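Local coordinates for N-acetylneuraminate epimerase (Escherichia coli, PDB 2UVK), which accelerates the interconversion of the alpha and beta anomers of N-acetylneuraminate (sialic acid), working as a homodimeric periplasmic mutarotase, at residues S1-E5 with D334-I338; Q83-D87 with H104-A110; S254-G260 with S286-W292. Where two conformers were deposited one is given. Numbering follows the deposited sequence.

Contact 1 (S1-E5 with D334-I338); sequences SVLPE and DSVLI
Start from S335, which has the most surface buried here. It lies on the strand that runs on through L337 and I338 (phi/psi -126/152), and the N-terminal residues S1-E5 lie irregularly against it, with S1 and D334 nearest, CA to CA 4.8 Å. S1 OG (chi1 p) donates a very short hydrogen bond of 2.3 Å to S335 O. S335 OG (chi1 m) donates to a water at 2.6 Å that in turn donates to P4 O at 2.7 Å.

V2 turns its CA-to-CB bond toward the strand. Its CG2 lies 3.7 Å from S335 CB, and its CG1 sits 3.5 Å from S335 O and 4.2 Å from L337 CB. The chain curls at V2 (-70/-25), so that S1 N reaches L3 O at 2.6 Å and E5 OE2 at 2.8 Å; E5 OE1 hydrogen-bonds the hydroxyl of T333.

D334 packs its CA 3.6 Å from S1 N, and CB 4.1 Å from S1 CB, while its carboxylate leads away to a salt bridge with R307. With L3 and P4 packing on L36 of strand 33-37, the N-terminal peptide spans the first and last blades, at the closure of a six-bladed kelch beta-propeller.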
ATOM      1  N   SER B   1     -38.631   5.061  -4.337  1.00 33.40           N
ATOM      2  CA  SER B   1     -39.776   5.672  -5.113  1.00 34.24           C
ATOM      3  C   SER B   1     -40.090   4.963  -6.446  1.00 34.21           C
ATOM      4  O   SER B   1     -41.192   4.409  -6.609  1.00 35.18           O
ATOM      5  CB  SER B   1     -39.466   7.119  -5.433  1.00 34.55           C
ATOM      6  OG  SER B   1     -38.624   7.160  -6.570  1.00 35.18           O
ATOM      7  N   VAL B   2     -39.136   5.018  -7.390  1.00 33.81           N
ATOM      8  CA  VAL B   2     -39.231   4.305  -8.682  1.00 32.91           C
ATOM      9  C   VAL B   2     -39.097   2.802  -8.447  1.00 31.48           C
ATOM     10  O   VAL B   2     -39.525   1.989  -9.263  1.00 32.18           O
ATOM     11  CB  VAL B   2     -38.144   4.733  -9.716  1.00 33.00           C
ATOM     12  CG1 VAL B   2     -37.989   6.244  -9.785  1.00 33.01           C
ATOM     13  CG2 VAL B   2     -36.804   4.050  -9.440  1.00 33.08           C
ATOM     14  N   LEU B   3     -38.433   2.452  -7.348  1.00 28.94           N
ATOM     15  CA  LEU B   3     -38.527   1.140  -6.736  1.00 27.13           C
ATOM     16  C   LEU B   3     -39.149   1.390  -5.371  1.00 25.78           C
ATOM     17  O   LEU B   3     -39.136   2.532  -4.887  1.00 25.49           O
ATOM     18  CB  LEU B   3     -37.141   0.517  -6.557  1.00 26.89           C
ATOM     19  CG  LEU B   3     -36.318   0.263  -7.822  1.00 26.49           C
ATOM     20  CD1 LEU B   3     -34.939  -0.295  -7.447  1.00 24.81           C
ATOM     21  CD2 LEU B   3     -37.035  -0.696  -8.777  1.00 26.71           C
ATOM     22  N   PRO B   4     -39.689   0.341  -4.733  1.00 24.79           N
ATOM     23  CA  PRO B   4     -40.166   0.544  -3.379  1.00 23.83           C
ATOM     24  C   PRO B   4     -39.045   1.111  -2.489  1.00 23.43           C
ATOM     25  O   PRO B   4     -37.854   0.894  -2.764  1.00 22.61           O
ATOM     26  CB  PRO B   4     -40.559  -0.864  -2.915  1.00 23.95           C
ATOM     27  CG  PRO B   4     -40.649  -1.675  -4.131  1.00 25.21           C
ATOM     28  CD  PRO B   4     -39.859  -1.043  -5.196  1.00 24.63           C
ATOM     29  N   GLU B   5     -39.440   1.823  -1.443  1.00 23.68           N
ATOM     30  CA  GLU B   5     -38.475   2.390  -0.497  1.00 23.24           C
ATOM     31  C   GLU B   5     -37.595   1.290   0.060  1.00 22.49           C
ATOM     32  O   GLU B   5     -38.060   0.184   0.325  1.00 22.76           O
ATOM     33  CB  GLU B   5     -39.192   3.100   0.661  1.00 24.11           C
ATOM     34  CG  GLU B   5     -40.111   4.258   0.258  1.00 26.23           C
ATOM     35  CD  GLU B   5     -39.409   5.290  -0.597  1.00 29.51           C
ATOM     36  OE1 GLU B   5     -38.458   5.906  -0.093  1.00 32.39           O
ATOM     37  OE2 GLU B   5     -39.790   5.488  -1.777  1.00 32.27           O
ATOM     38  N   ASP B 334     -35.386   6.306  -0.853  1.00 19.61           N
ATOM     39  CA  ASP B 334     -36.023   6.364  -2.178  1.00 20.60           C
ATOM     40  C   ASP B 334     -35.018   6.156  -3.306  1.00 20.74           C
ATOM     41  O   ASP B 334     -33.801   6.201  -3.096  1.00 20.44           O
ATOM     42  CB  ASP B 334     -36.773   7.680  -2.376  1.00 21.35           C
ATOM     43  CG  ASP B 334     -35.869   8.878  -2.305  1.00 23.82           C
ATOM     44  OD1 ASP B 334     -34.961   8.892  -1.444  1.00 27.88           O
ATOM     45  OD2 ASP B 334     -36.070   9.828  -3.079  1.00 26.72           O
ATOM     46  N   SER B 335     -35.553   5.930  -4.503  0.50 20.93           N
ATOM     47  CA  SER B 335     -34.765   5.680  -5.698  0.50 21.40           C
ATOM     48  C   SER B 335     -35.164   6.646  -6.796  0.50 21.65           C
ATOM     49  O   SER B 335     -36.296   7.121  -6.828  0.50 22.19           O
ATOM     50  CB  SER B 335     -34.966   4.251  -6.186  0.50 21.76           C
ATOM     51  OG  SER B 335     -34.357   3.335  -5.297  0.50 22.54           O
ATOM     52  N   VAL B 336     -34.209   6.931  -7.675  1.00 21.96           N
ATOM     53  CA  VAL B 336     -34.386   7.853  -8.793  1.00 23.01           C
ATOM     54  C   VAL B 336     -33.946   7.126 -10.054  1.00 23.41           C
ATOM     55  O   VAL B 336     -33.019   6.307 -10.027  1.00 22.54           O
ATOM     56  CB  VAL B 336     -33.490   9.122  -8.597  1.00 23.20           C
ATOM     57  CG1 VAL B 336     -33.848  10.228  -9.606  1.00 23.13           C
ATOM     58  CG2 VAL B 336     -33.597   9.632  -7.161  1.00 24.73           C
ATOM     59  N   LEU B 337     -34.612   7.426 -11.168  1.00 23.40           N
ATOM     60  CA  LEU B 337     -34.200   6.930 -12.465  1.00 24.43           C
ATOM     61  C   LEU B 337     -33.886   8.132 -13.362  1.00 24.56           C
ATOM     62  O   LEU B 337     -34.715   9.040 -13.517  1.00 25.56           O
ATOM     63  CB  LEU B 337     -35.302   6.062 -13.071  1.00 24.87           C
ATOM     64  CG  LEU B 337     -34.857   5.132 -14.199  1.00 24.58           C
ATOM     65  CD1 LEU B 337     -33.822   4.089 -13.787  1.00 22.83           C
ATOM     66  CD2 LEU B 337     -36.113   4.450 -14.753  1.00 25.48           C
ATOM     67  N   ILE B 338     -32.682   8.156 -13.919  1.00 24.48           N
ATOM     68  CA  ILE B 338     -32.270   9.202 -14.844  1.00 25.28           C
ATOM     69  C   ILE B 338     -32.110   8.559 -16.220  1.00 26.72           C
ATOM     70  O   ILE B 338     -31.282   7.679 -16.410  1.00 25.53           O
ATOM     71  CB  ILE B 338     -30.969   9.915 -14.405  1.00 25.14           C
ATOM     72  CG1 ILE B 338     -31.109  10.412 -12.957  1.00 24.84           C
ATOM     73  CG2 ILE B 338     -30.663  11.108 -15.304  1.00 23.97           C
ATOM     74  CD1 ILE B 338     -29.856  11.032 -12.360  1.00 24.84           C
TER
HETATM   75  O   HOH W   1     -35.884   2.723  -3.274  1.00 22.18           O

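Contact 2 (Q83-D87 with H104-A110); sequences QVFND and HAPMGMA
Both segments are mostly extended but irregular: Q83 and V84 lie on a short strand, and H104-A110 form a loop that draws alongside, with N86 nearest G108 (CA to CA 4.4 Å) and D87 nearest H104 (6.1 Å).

Three hydrogen bonds join them. From backbone to backbone, M109 N donates to F85 O at 3.0 Å, and A105 N makes a weak, long bond to N86 O at 3.4 Å. The third uses a side chain: N86, with chi1 p and backbone angles of -127/26, extends ND2 to A105 O at 3.0 Å, nearly straight; N130 of the second subunit bonds the same oxygen. N86 thus binds the backbone of A105 as both donor and acceptor, and it has the largest area covered in this contact.

Van der Waals packing fills the rest. V84 (chi1 t) points toward the loop, its CG1 3.8 Å from A110 CB, the apolar pair, and 3.4 Å from M109 N. G108 passes close by, and a CB there would stand 2.9 Å from V84 CG1, a clash that glycine avoids. Selenomethionine M109 (m, t, m) swings its CE to 3.5 Å from both N86 C and D87 O.

The loop carries the chain from strand 97-100 of the second propeller blade to strand 112-117 of the third. V84 also meets F132 of helix 129-142, and A105 and M109 rest on W180 of strand 179-185.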
ATOM      1  N   GLN B  83     -11.482   0.704  10.917  1.00  9.43           N
ATOM      2  CA  GLN B  83     -10.386   0.365  10.036  1.00 10.44           C
ATOM      3  C   GLN B  83     -10.902   0.090   8.630  1.00  9.71           C
ATOM      4  O   GLN B  83     -12.083  -0.114   8.420  1.00 10.97           O
ATOM      5  CB  GLN B  83      -9.646  -0.871  10.514  1.00 12.04           C
ATOM      6  CG  GLN B  83     -10.511  -2.124  10.444  1.00 12.83           C
ATOM      7  CD  GLN B  83      -9.734  -3.387  10.241  1.00 14.66           C
ATOM      8  OE1 GLN B  83      -8.534  -3.459  10.510  1.00 18.21           O
ATOM      9  NE2 GLN B  83     -10.452  -4.448   9.885  1.00 21.29           N
ATOM     10  N   VAL B  84      -9.955   0.014   7.714  1.00  9.67           N
ATOM     11  CA  VAL B  84     -10.208  -0.349   6.322  1.00  9.60           C
ATOM     12  C   VAL B  84      -9.915  -1.822   6.124  1.00  9.72           C
ATOM     13  O   VAL B  84      -8.869  -2.316   6.523  1.00 11.90           O
ATOM     14  CB  VAL B  84      -9.257   0.472   5.393  1.00  9.97           C
ATOM     15  CG1 VAL B  84      -9.402   0.076   3.942  1.00 11.45           C
ATOM     16  CG2 VAL B  84      -9.495   1.921   5.563  1.00 14.64           C
ATOM     17  N   PHE B  85     -10.818  -2.516   5.429  1.00  8.31           N
ATOM     18  CA  PHE B  85     -10.633  -3.944   5.145  1.00  9.04           C
ATOM     19  C   PHE B  85     -10.044  -4.185   3.754  1.00  9.46           C
ATOM     20  O   PHE B  85     -10.157  -3.316   2.900  1.00  9.96           O
ATOM     21  CB  PHE B  85     -11.988  -4.678   5.229  1.00  9.20           C
ATOM     22  CG  PHE B  85     -12.506  -4.849   6.638  1.00  9.67           C
ATOM     23  CD1 PHE B  85     -12.353  -6.059   7.263  1.00 11.63           C
ATOM     24  CD2 PHE B  85     -13.220  -3.865   7.275  1.00 11.71           C
ATOM     25  CE1 PHE B  85     -12.810  -6.243   8.543  1.00 12.85           C
ATOM     26  CE2 PHE B  85     -13.692  -4.052   8.539  1.00 13.15           C
ATOM     27  CZ  PHE B  85     -13.490  -5.274   9.162  1.00 12.87           C
ATOM     28  N   ASN B  86      -9.435  -5.345   3.540  1.00  9.08           N
ATOM     29  CA  ASN B  86      -8.850  -5.714   2.240  1.00  9.21           C
ATOM     30  C   ASN B  86      -9.375  -7.053   1.766  1.00 10.29           C
ATOM     31  O   ASN B  86      -8.709  -7.747   1.021  1.00 11.23           O
ATOM     32  CB  ASN B  86      -7.315  -5.765   2.288  1.00  9.22           C
ATOM     33  CG  ASN B  86      -6.780  -7.028   2.983  1.00 10.37           C
ATOM     34  OD1 ASN B  86      -7.391  -7.509   3.958  1.00 13.39           O
ATOM     35  ND2 ASN B  86      -5.664  -7.575   2.496  1.00 10.80           N
ATOM     36  N   ASP B  87     -10.569  -7.415   2.222  1.00 10.33           N
ATOM     37  CA  ASP B  87     -11.077  -8.769   1.996  1.00 11.13           C
ATOM     38  C   ASP B  87     -12.128  -8.866   0.895  1.00 10.88           C
ATOM     39  O   ASP B  87     -12.584  -7.855   0.340  1.00 10.97           O
ATOM     40  CB  ASP B  87     -11.612  -9.371   3.308  1.00 11.72           C
ATOM     41  CG  ASP B  87     -12.730  -8.560   3.930  1.00 11.22           C
ATOM     42  OD1 ASP B  87     -13.174  -7.538   3.330  1.00 11.70           O
ATOM     43  OD2 ASP B  87     -13.167  -8.918   5.059  1.00 14.38           O
ATOM     44  N   HIS B 104      -6.176 -11.977  -0.461  1.00 12.64           N
ATOM     45  CA  HIS B 104      -5.580 -10.803   0.204  1.00 12.57           C
ATOM     46  C   HIS B 104      -5.252  -9.705  -0.794  1.00 11.56           C
ATOM     47  O   HIS B 104      -4.239  -9.786  -1.496  1.00 12.39           O
ATOM     48  CB  HIS B 104      -4.318 -11.254   0.929  1.00 13.31           C
ATOM     49  CG  HIS B 104      -4.616 -12.192   2.056  1.00 13.78           C
ATOM     50  ND1 HIS B 104      -4.465 -13.562   1.975  1.00 16.46           N
ATOM     51  CD2 HIS B 104      -5.120 -11.934   3.284  1.00 12.47           C
ATOM     52  CE1 HIS B 104      -4.841 -14.097   3.124  1.00 14.02           C
ATOM     53  NE2 HIS B 104      -5.273 -13.140   3.919  1.00 16.96           N
ATOM     54  N   ALA B 105      -6.098  -8.684  -0.860  1.00 10.33           N
ATOM     55  CA  ALA B 105      -5.817  -7.558  -1.739  1.00  9.78           C
ATOM     56  C   ALA B 105      -4.574  -6.819  -1.239  1.00 10.59           C
ATOM     57  O   ALA B 105      -4.395  -6.637  -0.032  1.00 10.42           O
ATOM     58  CB  ALA B 105      -7.016  -6.634  -1.785  1.00  9.50           C
ATOM     59  N   PRO B 106      -3.705  -6.401  -2.161  1.00 10.88           N
ATOM     60  CA  PRO B 106      -2.481  -5.727  -1.763  1.00 10.65           C
ATOM     61  C   PRO B 106      -2.664  -4.372  -1.105  1.00 10.92           C
ATOM     62  O   PRO B 106      -1.722  -3.879  -0.457  1.00 12.99           O
ATOM     63  CB  PRO B 106      -1.702  -5.607  -3.077  1.00 11.87           C
ATOM     64  CG  PRO B 106      -2.731  -5.671  -4.106  1.00 12.68           C
ATOM     65  CD  PRO B 106      -3.714  -6.657  -3.618  1.00 10.89           C
HETATM   66  N   MSE B 107      -3.837  -3.778  -1.276  0.50 10.64           N
HETATM   67  CA  MSE B 107      -4.173  -2.504  -0.635  0.50 10.45           C
HETATM   68  C   MSE B 107      -5.521  -2.615   0.067  0.50  9.99           C
HETATM   69  O   MSE B 107      -6.427  -3.301  -0.413  0.50  9.67           O
HETATM   70  CB  MSE B 107      -4.205  -1.372  -1.674  0.50 12.16           C
HETATM   71  CG  MSE B 107      -2.835  -0.696  -1.961  0.50 16.14           C
HETATM   72 SE   MSE B 107      -1.616  -1.710  -3.102  0.50 27.13          SE
HETATM   73  CE  MSE B 107      -2.562  -1.568  -4.815  0.50 26.05           C
ATOM     74  N   GLY B 108      -5.664  -1.952   1.215  1.00  9.28           N
ATOM     75  CA  GLY B 108      -6.963  -1.805   1.791  1.00  8.78           C
ATOM     76  C   GLY B 108      -7.872  -1.151   0.765  1.00  8.12           C
ATOM     77  O   GLY B 108      -7.402  -0.471  -0.157  1.00  8.73           O
HETATM   78  N   MSE B 109      -9.175  -1.345   0.911  1.00  8.31           N
HETATM   79  CA  MSE B 109     -10.163  -0.876  -0.052  1.00  8.87           C
HETATM   80  C   MSE B 109     -11.304  -0.158   0.652  1.00  8.04           C
HETATM   81  O   MSE B 109     -12.228  -0.786   1.165  1.00  9.22           O
HETATM   82  CB  MSE B 109     -10.677  -2.080  -0.835  1.00  9.86           C
HETATM   83  CG  MSE B 109      -9.603  -2.699  -1.688  1.00  9.77           C
HETATM   84 SE   MSE B 109     -10.262  -4.251  -2.716  1.00 16.54          SE
HETATM   85  CE  MSE B 109     -10.431  -5.512  -1.230  1.00 10.04           C
ATOM     86  N   ALA B 110     -11.216   1.169   0.713  1.00  8.00           N
ATOM     87  CA  ALA B 110     -12.308   2.040   1.149  1.00  7.71           C
ATOM     88  C   ALA B 110     -12.248   3.349   0.418  1.00  8.60           C
ATOM     89  O   ALA B 110     -11.223   4.015   0.493  1.00  9.17           O
ATOM     90  CB  ALA B 110     -12.277   2.291   2.675  1.00  9.74           C
TER

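Contact 3 (S254-G260 with S286-W292)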
ATOM      1  N   SER B 254     -24.070   8.043 -23.733  1.00 30.28           N
ATOM      2  CA  SER B 254     -23.777   9.284 -23.034  1.00 28.27           C
ATOM      3  C   SER B 254     -23.681   9.039 -21.536  1.00 27.11           C
ATOM      4  O   SER B 254     -24.567   8.433 -20.972  1.00 26.59           O
ATOM      5  CB  SER B 254     -24.899  10.264 -23.300  1.00 28.53           C
ATOM      6  OG  SER B 254     -25.160  10.305 -24.704  1.00 29.48           O
ATOM      7  N   LEU B 255     -22.617   9.507 -20.904  1.00 26.07           N
ATOM      8  CA  LEU B 255     -22.490   9.257 -19.441  1.00 25.01           C
ATOM      9  C   LEU B 255     -23.415  10.193 -18.652  1.00 23.45           C
ATOM     10  O   LEU B 255     -23.545  11.364 -18.990  1.00 23.76           O
ATOM     11  CB  LEU B 255     -21.061   9.458 -18.931  1.00 26.00           C
ATOM     12  CG  LEU B 255     -19.851   8.826 -19.615  1.00 27.83           C
ATOM     13  CD1 LEU B 255     -18.602   9.349 -18.912  1.00 30.06           C
ATOM     14  CD2 LEU B 255     -19.892   7.317 -19.592  1.00 29.38           C
ATOM     15  N   ILE B 256     -24.048   9.663 -17.604  1.00 21.15           N
ATOM     16  CA  ILE B 256     -24.823  10.457 -16.650  1.00 19.35           C
ATOM     17  C   ILE B 256     -24.014  10.554 -15.349  1.00 19.28           C
ATOM     18  O   ILE B 256     -23.599   9.520 -14.821  1.00 18.70           O
ATOM     19  CB  ILE B 256     -26.165   9.801 -16.313  1.00 19.90           C
ATOM     20  CG1 ILE B 256     -26.999   9.605 -17.572  1.00 19.41           C
ATOM     21  CG2 ILE B 256     -26.938  10.668 -15.303  1.00 20.49           C
ATOM     22  CD1 ILE B 256     -28.111   8.605 -17.389  1.00 19.66           C
ATOM     23  N   PHE B 257     -23.757  11.777 -14.884  1.00 18.77           N
ATOM     24  CA  PHE B 257     -23.105  12.016 -13.558  1.00 18.25           C
ATOM     25  C   PHE B 257     -23.976  12.955 -12.756  1.00 17.98           C
ATOM     26  O   PHE B 257     -24.255  14.074 -13.183  1.00 17.70           O
ATOM     27  CB  PHE B 257     -21.716  12.636 -13.720  1.00 17.29           C
ATOM     28  CG  PHE B 257     -20.950  12.842 -12.400  1.00 18.22           C
ATOM     29  CD1 PHE B 257     -20.693  11.778 -11.571  1.00 16.66           C
ATOM     30  CD2 PHE B 257     -20.432  14.093 -12.050  1.00 16.86           C
ATOM     31  CE1 PHE B 257     -19.966  11.950 -10.377  1.00 16.09           C
ATOM     32  CE2 PHE B 257     -19.728  14.278 -10.870  1.00 18.28           C
ATOM     33  CZ  PHE B 257     -19.511  13.188 -10.012  1.00 15.21           C
ATOM     34  N   ALA B 258     -24.394  12.496 -11.576  1.00 17.70           N
ATOM     35  CA  ALA B 258     -25.364  13.235 -10.764  1.00 16.73           C
ATOM     36  C   ALA B 258     -24.943  13.275  -9.299  1.00 16.09           C
ATOM     37  O   ALA B 258     -24.372  12.346  -8.784  1.00 16.26           O
ATOM     38  CB  ALA B 258     -26.746  12.632 -10.881  1.00 16.22           C
ATOM     39  N   GLY B 259     -25.255  14.389  -8.657  1.00 15.98           N
ATOM     40  CA  GLY B 259     -25.064  14.517  -7.215  1.00 15.00           C
ATOM     41  C   GLY B 259     -23.619  14.495  -6.762  1.00 15.14           C
ATOM     42  O   GLY B 259     -22.706  14.868  -7.501  1.00 14.99           O
ATOM     43  N   GLY B 260     -23.404  14.023  -5.531  1.00 13.92           N
ATOM     44  CA  GLY B 260     -22.118  14.111  -4.892  1.00 13.68           C
ATOM     45  C   GLY B 260     -22.107  15.230  -3.870  1.00 14.18           C
ATOM     46  O   GLY B 260     -23.020  16.049  -3.827  1.00 14.62           O
ATOM     47  N   SER B 286     -24.636  18.263  -4.067  1.00 17.22           N
ATOM     48  CA  SER B 286     -25.004  18.714  -5.407  1.00 16.90           C
ATOM     49  C   SER B 286     -26.340  18.150  -5.906  1.00 16.86           C
ATOM     50  O   SER B 286     -26.664  16.987  -5.660  1.00 16.12           O
ATOM     51  CB  SER B 286     -23.915  18.325  -6.386  1.00 17.07           C
ATOM     52  OG  SER B 286     -24.248  18.735  -7.701  1.00 19.10           O
ATOM     53  N   THR B 287     -27.102  18.986  -6.607  1.00 17.44           N
ATOM     54  CA  THR B 287     -28.303  18.576  -7.322  1.00 17.66           C
ATOM     55  C   THR B 287     -28.054  18.467  -8.822  1.00 18.30           C
ATOM     56  O   THR B 287     -28.936  18.074  -9.557  1.00 18.74           O
ATOM     57  CB  THR B 287     -29.471  19.567  -7.136  1.00 18.43           C
ATOM     58  OG1 THR B 287     -29.059  20.873  -7.546  1.00 19.81           O
ATOM     59  CG2 THR B 287     -29.916  19.612  -5.701  1.00 18.05           C
ATOM     60  N   ASP B 288     -26.855  18.814  -9.265  1.00 18.75           N
ATOM     61  CA  ASP B 288     -26.547  18.846 -10.704  1.00 19.14           C
ATOM     62  C   ASP B 288     -26.590  17.473 -11.350  1.00 19.22           C
ATOM     63  O   ASP B 288     -26.189  16.482 -10.749  1.00 18.87           O
ATOM     64  CB  ASP B 288     -25.158  19.435 -10.927  1.00 19.60           C
ATOM     65  CG  ASP B 288     -25.115  20.943 -10.750  1.00 23.13           C
ATOM     66  OD1 ASP B 288     -26.187  21.598 -10.688  1.00 26.50           O
ATOM     67  OD2 ASP B 288     -23.987  21.471 -10.675  1.00 27.96           O
ATOM     68  N   ILE B 289     -27.070  17.425 -12.592  1.00 19.97           N
ATOM     69  CA  ILE B 289     -26.982  16.220 -13.429  1.00 20.58           C
ATOM     70  C   ILE B 289     -26.278  16.651 -14.701  1.00 21.60           C
ATOM     71  O   ILE B 289     -26.749  17.561 -15.391  1.00 22.44           O
ATOM     72  CB  ILE B 289     -28.340  15.624 -13.799  1.00 20.62           C
ATOM     73  CG1 ILE B 289     -29.134  15.254 -12.548  1.00 21.92           C
ATOM     74  CG2 ILE B 289     -28.158  14.377 -14.669  1.00 20.53           C
ATOM     75  CD1 ILE B 289     -30.576  14.867 -12.826  1.00 21.63           C
ATOM     76  N   HIS B 290     -25.127  16.039 -14.955  1.00 21.87           N
ATOM     77  CA  HIS B 290     -24.306  16.316 -16.125  1.00 22.85           C
ATOM     78  C   HIS B 290     -24.433  15.153 -17.071  1.00 22.98           C
ATOM     79  O   HIS B 290     -24.499  13.985 -16.653  1.00 21.77           O
ATOM     80  CB  HIS B 290     -22.843  16.520 -15.737  1.00 23.17           C
ATOM     81  CG  HIS B 290     -22.651  17.515 -14.642  1.00 24.81           C
ATOM     82  ND1 HIS B 290     -22.566  18.867 -14.877  1.00 25.59           N
ATOM     83  CD2 HIS B 290     -22.579  17.358 -13.297  1.00 25.32           C
ATOM     84  CE1 HIS B 290     -22.434  19.504 -13.727  1.00 23.42           C
ATOM     85  NE2 HIS B 290     -22.433  18.610 -12.753  1.00 25.53           N
ATOM     86  N   LEU B 291     -24.519  15.471 -18.360  1.00 23.48           N
ATOM     87  CA  LEU B 291     -24.582  14.442 -19.378  1.00 24.49           C
ATOM     88  C   LEU B 291     -23.344  14.569 -20.242  1.00 24.09           C
ATOM     89  O   LEU B 291     -22.981  15.678 -20.652  1.00 24.37           O
ATOM     90  CB  LEU B 291     -25.863  14.596 -20.206  1.00 24.64           C
ATOM     91  CG  LEU B 291     -26.149  13.456 -21.192  1.00 26.00           C
ATOM     92  CD1 LEU B 291     -26.456  12.143 -20.478  1.00 27.48           C
ATOM     93  CD2 LEU B 291     -27.311  13.816 -22.112  1.00 25.83           C
ATOM     94  N   TRP B 292     -22.672  13.453 -20.496  1.00 24.27           N
ATOM     95  CA  TRP B 292     -21.521  13.466 -21.403  1.00 24.42           C
ATOM     96  C   TRP B 292     -21.990  12.870 -22.710  1.00 24.48           C
ATOM     97  O   TRP B 292     -22.068  11.654 -22.840  1.00 24.82           O
ATOM     98  CB  TRP B 292     -20.382  12.638 -20.829  1.00 25.18           C
ATOM     99  CG  TRP B 292     -19.098  12.717 -21.580  1.00 26.12           C
ATOM    100  CD1 TRP B 292     -18.240  13.773 -21.622  1.00 26.20           C
ATOM    101  CD2 TRP B 292     -18.483  11.666 -22.338  1.00 26.48           C
ATOM    102  NE1 TRP B 292     -17.140  13.453 -22.373  1.00 26.88           N
ATOM    103  CE2 TRP B 292     -17.258  12.164 -22.821  1.00 26.48           C
ATOM    104  CE3 TRP B 292     -18.855  10.353 -22.662  1.00 27.50           C
ATOM    105  CZ2 TRP B 292     -16.400  11.399 -23.616  1.00 26.93           C
ATOM    106  CZ3 TRP B 292     -18.002   9.589 -23.448  1.00 26.97           C
ATOM    107  CH2 TRP B 292     -16.788  10.118 -23.923  1.00 26.93           C
TER
HETATM  108  O   HOH W   2     -22.443  17.384  -9.389  1.00 30.07           O
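The two middle strands of a four-stranded kelch blade meet here, 254-258 running antiparallel to 288-292 at 163° with axes 4.5 Å apart. This blade carries the double glycine, G259-G260, that marks the second strand of a kelch repeat.

L255-W292 and F257-H290 are hydrogen-bonded pairs. W292 N donates to L255 O at 2.7 Å and L255 N to W292 O at 2.9 Å; F257 N reaches H290 O at 2.9 Å and H290 N reaches F257 O at 2.8 Å, both almost straight. The non-hydrogen-bonded pairs I256-L291 and A258-I289 alternate with them.

That register sorts the side chains. L255, F257, H290 and W292 share one face, where L255 CG lies 3.6 Å from W292 CE3, and W292 also meets the rings of W204 and W297. I256, A258, I289 and L291 share the other, with I256 CG2 4.0 Å from I289 CG2 and A258 CB 3.9 Å from I289 CG1; they pack against I338 and V340 of the following blade.

Beyond A258 the regular register gives way, but backbone bonds go on: G259 N to D288 O at 3.1 Å and S286 N to G260 O at 2.8 Å. Both glycines have positive phi. S286 OG accepts from D288 N at 3.0 Å, an ST turn, and lies 2.8 Å from a water that donates to G259 O at 3.2 Å.

Segment 334-338 of contact 1 and contact 3 lie on neighbouring blades and touch: the centres of the two contacts are 17 Å apart, and I338 of contact 1 sets its CD1 3.8 Å from A258 CB and 3.9 Å from I289 CD1, both of contact 3. Contact 2 stands across the propeller from each, with centres 31 Å from contact 1 and 29 Å from contact 3. Yet contacts 2 and 3 approach the same place: the side chain of A110 and the glycine G260 each lie about 10 Å from the side chain of E209, the predicted proton acceptor. Contact 1 is remote from that site, and the second subunit touches contact 2 alone of the three.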